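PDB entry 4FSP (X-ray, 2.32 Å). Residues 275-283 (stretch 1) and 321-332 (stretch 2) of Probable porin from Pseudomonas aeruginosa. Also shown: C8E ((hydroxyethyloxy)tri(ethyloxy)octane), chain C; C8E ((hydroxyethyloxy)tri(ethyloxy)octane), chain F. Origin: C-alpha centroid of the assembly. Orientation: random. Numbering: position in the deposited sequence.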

# COMPACT_ATOMS: atom_id res chain seq x y z
N ARG A 275 13.19 20.16 10.05
CA ARG A 275 14.24 20.17 9.04
C ARG A 275 15.46 19.34 9.47
O ARG A 275 16.27 18.98 8.62
CB ARG A 275 14.67 21.60 8.70
N ASN A 276 15.57 19.01 10.75
CA ASN A 276 16.71 18.21 11.22
C ASN A 276 16.51 16.69 11.15
O ASN A 276 17.26 15.94 11.78
CB ASN A 276 17.20 18.65 12.61
CG ASN A 276 16.20 18.35 13.73
OD1 ASN A 276 15.38 17.44 13.63
ND2 ASN A 276 16.29 19.13 14.81
N GLY A 277 15.50 16.24 10.42
CA GLY A 277 15.30 14.82 10.21
C GLY A 277 14.30 14.14 11.14
O GLY A 277 14.06 12.94 11.04
N GLN A 278 13.70 14.92 12.04
CA GLN A 278 12.71 14.35 12.95
C GLN A 278 11.28 14.57 12.47
O GLN A 278 11.01 15.53 11.76
CB GLN A 278 12.88 14.93 14.36
CG GLN A 278 14.15 14.46 15.05
CD GLN A 278 14.23 14.96 16.47
OE1 GLN A 278 14.04 14.20 17.42
NE2 GLN A 278 14.52 16.24 16.63
N ALA A 279 10.38 13.67 12.87
CA ALA A 279 8.96 13.82 12.58
C ALA A 279 8.10 13.33 13.74
O ALA A 279 8.38 12.28 14.33
CB ALA A 279 8.58 13.08 11.28
N PHE A 280 7.07 14.09 14.07
CA PHE A 280 6.14 13.68 15.11
C PHE A 280 4.74 13.61 14.50
O PHE A 280 4.28 14.54 13.84
CB PHE A 280 6.14 14.67 16.27
CG PHE A 280 7.50 14.95 16.85
CD1 PHE A 280 8.32 15.91 16.30
CD2 PHE A 280 7.93 14.28 17.98
CE1 PHE A 280 9.56 16.18 16.84
CE2 PHE A 280 9.17 14.55 18.53
CZ PHE A 280 9.98 15.50 17.96
N GLY A 281 4.06 12.50 14.74
CA GLY A 281 2.80 12.26 14.07
C GLY A 281 1.73 11.83 15.04
O GLY A 281 1.98 11.14 16.03
N LEU A 282 0.51 12.25 14.72
CA LEU A 282 -0.66 11.96 15.50
C LEU A 282 -1.64 11.44 14.49
O LEU A 282 -1.84 12.06 13.43
CB LEU A 282 -1.18 13.26 16.11
CG LEU A 282 -2.49 13.20 16.90
CD1 LEU A 282 -2.33 12.28 18.08
CD2 LEU A 282 -2.89 14.59 17.36
N GLY A 283 -2.23 10.28 14.77
CA GLY A 283 -3.20 9.69 13.86
C GLY A 283 -4.46 9.38 14.63
O GLY A 283 -4.40 9.10 15.84
N GLN A 321 -3.05 7.20 17.40
CA GLN A 321 -1.68 6.81 17.12
C GLN A 321 -0.74 7.96 17.42
O GLN A 321 -1.04 9.12 17.11
CB GLN A 321 -1.52 6.38 15.64
CG GLN A 321 -0.09 5.93 15.25
CD GLN A 321 0.14 5.85 13.74
OE1 GLN A 321 1.28 5.80 13.27
NE2 GLN A 321 -0.96 5.85 12.97
N LEU A 322 0.39 7.63 18.05
CA LEU A 322 1.53 8.55 18.16
C LEU A 322 2.69 7.92 17.43
O LEU A 322 2.92 6.71 17.54
CB LEU A 322 1.95 8.74 19.62
CG LEU A 322 1.32 9.83 20.49
CD1 LEU A 322 0.17 10.51 19.78
CD2 LEU A 322 0.87 9.23 21.82
N ARG A 323 3.44 8.73 16.71
CA ARG A 323 4.53 8.18 15.92
C ARG A 323 5.72 9.14 15.92
O ARG A 323 5.56 10.35 15.83
CB ARG A 323 4.05 7.92 14.49
CG ARG A 323 5.17 7.68 13.51
CD ARG A 323 4.68 7.28 12.13
NE ARG A 323 5.81 7.22 11.21
CZ ARG A 323 5.88 6.44 10.13
NH1 ARG A 323 4.86 5.64 9.82
NH2 ARG A 323 6.96 6.46 9.37
N TYR A 324 6.92 8.58 16.03
CA TYR A 324 8.13 9.38 15.94
C TYR A 324 9.08 8.79 14.92
O TYR A 324 9.37 7.59 14.96
CB TYR A 324 8.81 9.43 17.30
CG TYR A 324 10.19 10.04 17.25
CD1 TYR A 324 10.35 11.42 17.27
CD2 TYR A 324 11.33 9.25 17.21
CE1 TYR A 324 11.61 12.00 17.23
CE2 TYR A 324 12.59 9.83 17.17
CZ TYR A 324 12.72 11.20 17.19
OH TYR A 324 13.97 11.80 17.15
N ASP A 325 9.57 9.63 14.00
CA ASP A 325 10.61 9.22 13.06
C ASP A 325 11.87 10.03 13.28
O ASP A 325 11.79 11.21 13.65
CB ASP A 325 10.17 9.42 11.61
CG ASP A 325 9.00 8.55 11.23
OD1 ASP A 325 7.84 8.90 11.57
OD2 ASP A 325 9.24 7.51 10.59
N CYS A 326 13.02 9.41 13.05
CA CYS A 326 14.30 10.11 13.09
C CYS A 326 15.24 9.64 11.99
O CYS A 326 15.48 8.44 11.84
CB CYS A 326 14.97 9.95 14.45
SG CYS A 326 16.53 10.85 14.58
N ASP A 327 15.76 10.60 11.22
CA ASP A 327 16.80 10.34 10.23
C ASP A 327 18.11 10.80 10.84
O ASP A 327 18.24 11.95 11.25
CB ASP A 327 16.52 11.15 8.95
CG ASP A 327 17.44 10.76 7.79
OD1 ASP A 327 18.48 10.11 8.02
OD2 ASP A 327 17.12 11.11 6.64
N PHE A 328 19.09 9.90 10.93
CA PHE A 328 20.35 10.28 11.55
C PHE A 328 21.30 10.88 10.52
O PHE A 328 22.46 11.14 10.82
CB PHE A 328 20.96 9.10 12.30
CG PHE A 328 20.10 8.59 13.42
CD1 PHE A 328 20.10 9.22 14.66
CD2 PHE A 328 19.26 7.50 13.23
CE1 PHE A 328 19.29 8.76 15.69
CE2 PHE A 328 18.45 7.03 14.27
CZ PHE A 328 18.47 7.67 15.50
N ALA A 329 20.79 11.13 9.32
CA ALA A 329 21.62 11.68 8.26
C ALA A 329 22.10 13.11 8.54
O ALA A 329 23.30 13.34 8.71
CB ALA A 329 20.94 11.57 6.88
N PRO A 330 21.17 14.09 8.64
CA PRO A 330 21.70 15.44 8.86
C PRO A 330 22.17 15.64 10.30
O PRO A 330 22.26 16.77 10.77
CB PRO A 330 20.50 16.34 8.56
CG PRO A 330 19.33 15.52 8.95
CD PRO A 330 19.70 14.08 8.66
N LEU A 331 22.45 14.53 10.98
CA LEU A 331 22.95 14.57 12.34
C LEU A 331 24.31 13.89 12.41
O LEU A 331 25.05 14.05 13.38
CB LEU A 331 21.95 13.90 13.28
CG LEU A 331 20.54 14.49 13.16
CD1 LEU A 331 19.52 13.67 13.95
CD2 LEU A 331 20.52 15.94 13.61
N GLY A 332 24.64 13.13 11.36
CA GLY A 332 25.97 12.55 11.24
C GLY A 332 26.04 11.16 10.64
O GLY A 332 27.08 10.77 10.10
C1 C8E C . 10.75 7.80 21.37
C2 C8E C . 10.58 9.32 21.43
C3 C8E C . 11.89 10.02 21.10
C4 C8E C . 11.72 11.54 21.02
C5 C8E C . 13.06 12.26 20.82
C6 C8E C . 12.80 13.72 20.46
C7 C8E C . 14.03 14.62 20.47
C8 C8E C . 13.56 16.03 20.14
O9 C8E C . 14.46 17.05 20.54
C10 C8E C . 15.08 17.66 19.43
C11 C8E C . 14.39 18.98 19.10
O12 C8E C . 14.62 19.29 17.73
C7 C8E F . 18.71 2.93 18.41
C8 C8E F . 18.98 4.33 17.88
O9 C8E F . 20.27 4.80 18.25
C10 C8E F . 21.08 5.12 17.13
C11 C8E F . 21.60 6.56 17.27
O12 C8E F . 23.00 6.63 17.47
C13 C8E F . 23.59 7.70 16.76
C14 C8E F . 25.12 7.55 16.69
O15 C8E F . 25.74 8.63 17.37
C16 C8E F . 27.15 8.68 17.29
C17 C8E F . 27.67 8.31 15.90
O18 C8E F . 27.83 9.49 15.15
C19 C8E F . 29.06 10.13 15.41
C20 C8E F . 29.76 10.43 14.09
O HOH W 1 6.30 10.79 12.90

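Two neighbouring antiparallel strands, 278-283 and 321-327, are zipped together by backbone hydrogen bonds, with an aromatic and aliphatic row on one face and a more polar face behind it. The axes run at 171° and approach to 4.6 Å. Ala-279 with Asp-325, Gly-281 with Arg-323 and Gly-283 with Gln-321 each form two reciprocal N-H...O bonds; for Ala-279 N to Asp-325 O and Asp-325 N to Ala-279 O both are 2.9 Å. Asp-327 N adds a last bond to Gly-277 O (2.9 Å). Gly-277 has phi/psi of 96/0, and a CB there would clash with Asp-327 O.

The alternate pairs turn their side chains to the other face. Tyr-324 OH donates a very short 2.4 Å hydrogen bond to Gln-278 OE1, a diagonal link, because Tyr-324 stands opposite Phe-280 and Gln-278 opposite Cys-326; the Phe-280 ring meets Tyr-324 obliquely (Phe-280 CE2 to Tyr-324 CD1, 3.6 Å). Leu-282 CD1 touches Leu-322 CD1 at 3.5 Å. Detergent C8E (chain C) lays its C4 over one face of the Tyr-324 ring, covering part of this aromatic pair, with C6 at the edge of the Phe-280 ring.

On the face of Ala-279, the small methyl packs against Asp-325 (CB to CB, 4.0 Å). The Asp-325 carboxylate pairs within its own strand with the Arg-323 guanidinium, NE to OD1 at 2.7 Å, so charge is neutralised locally.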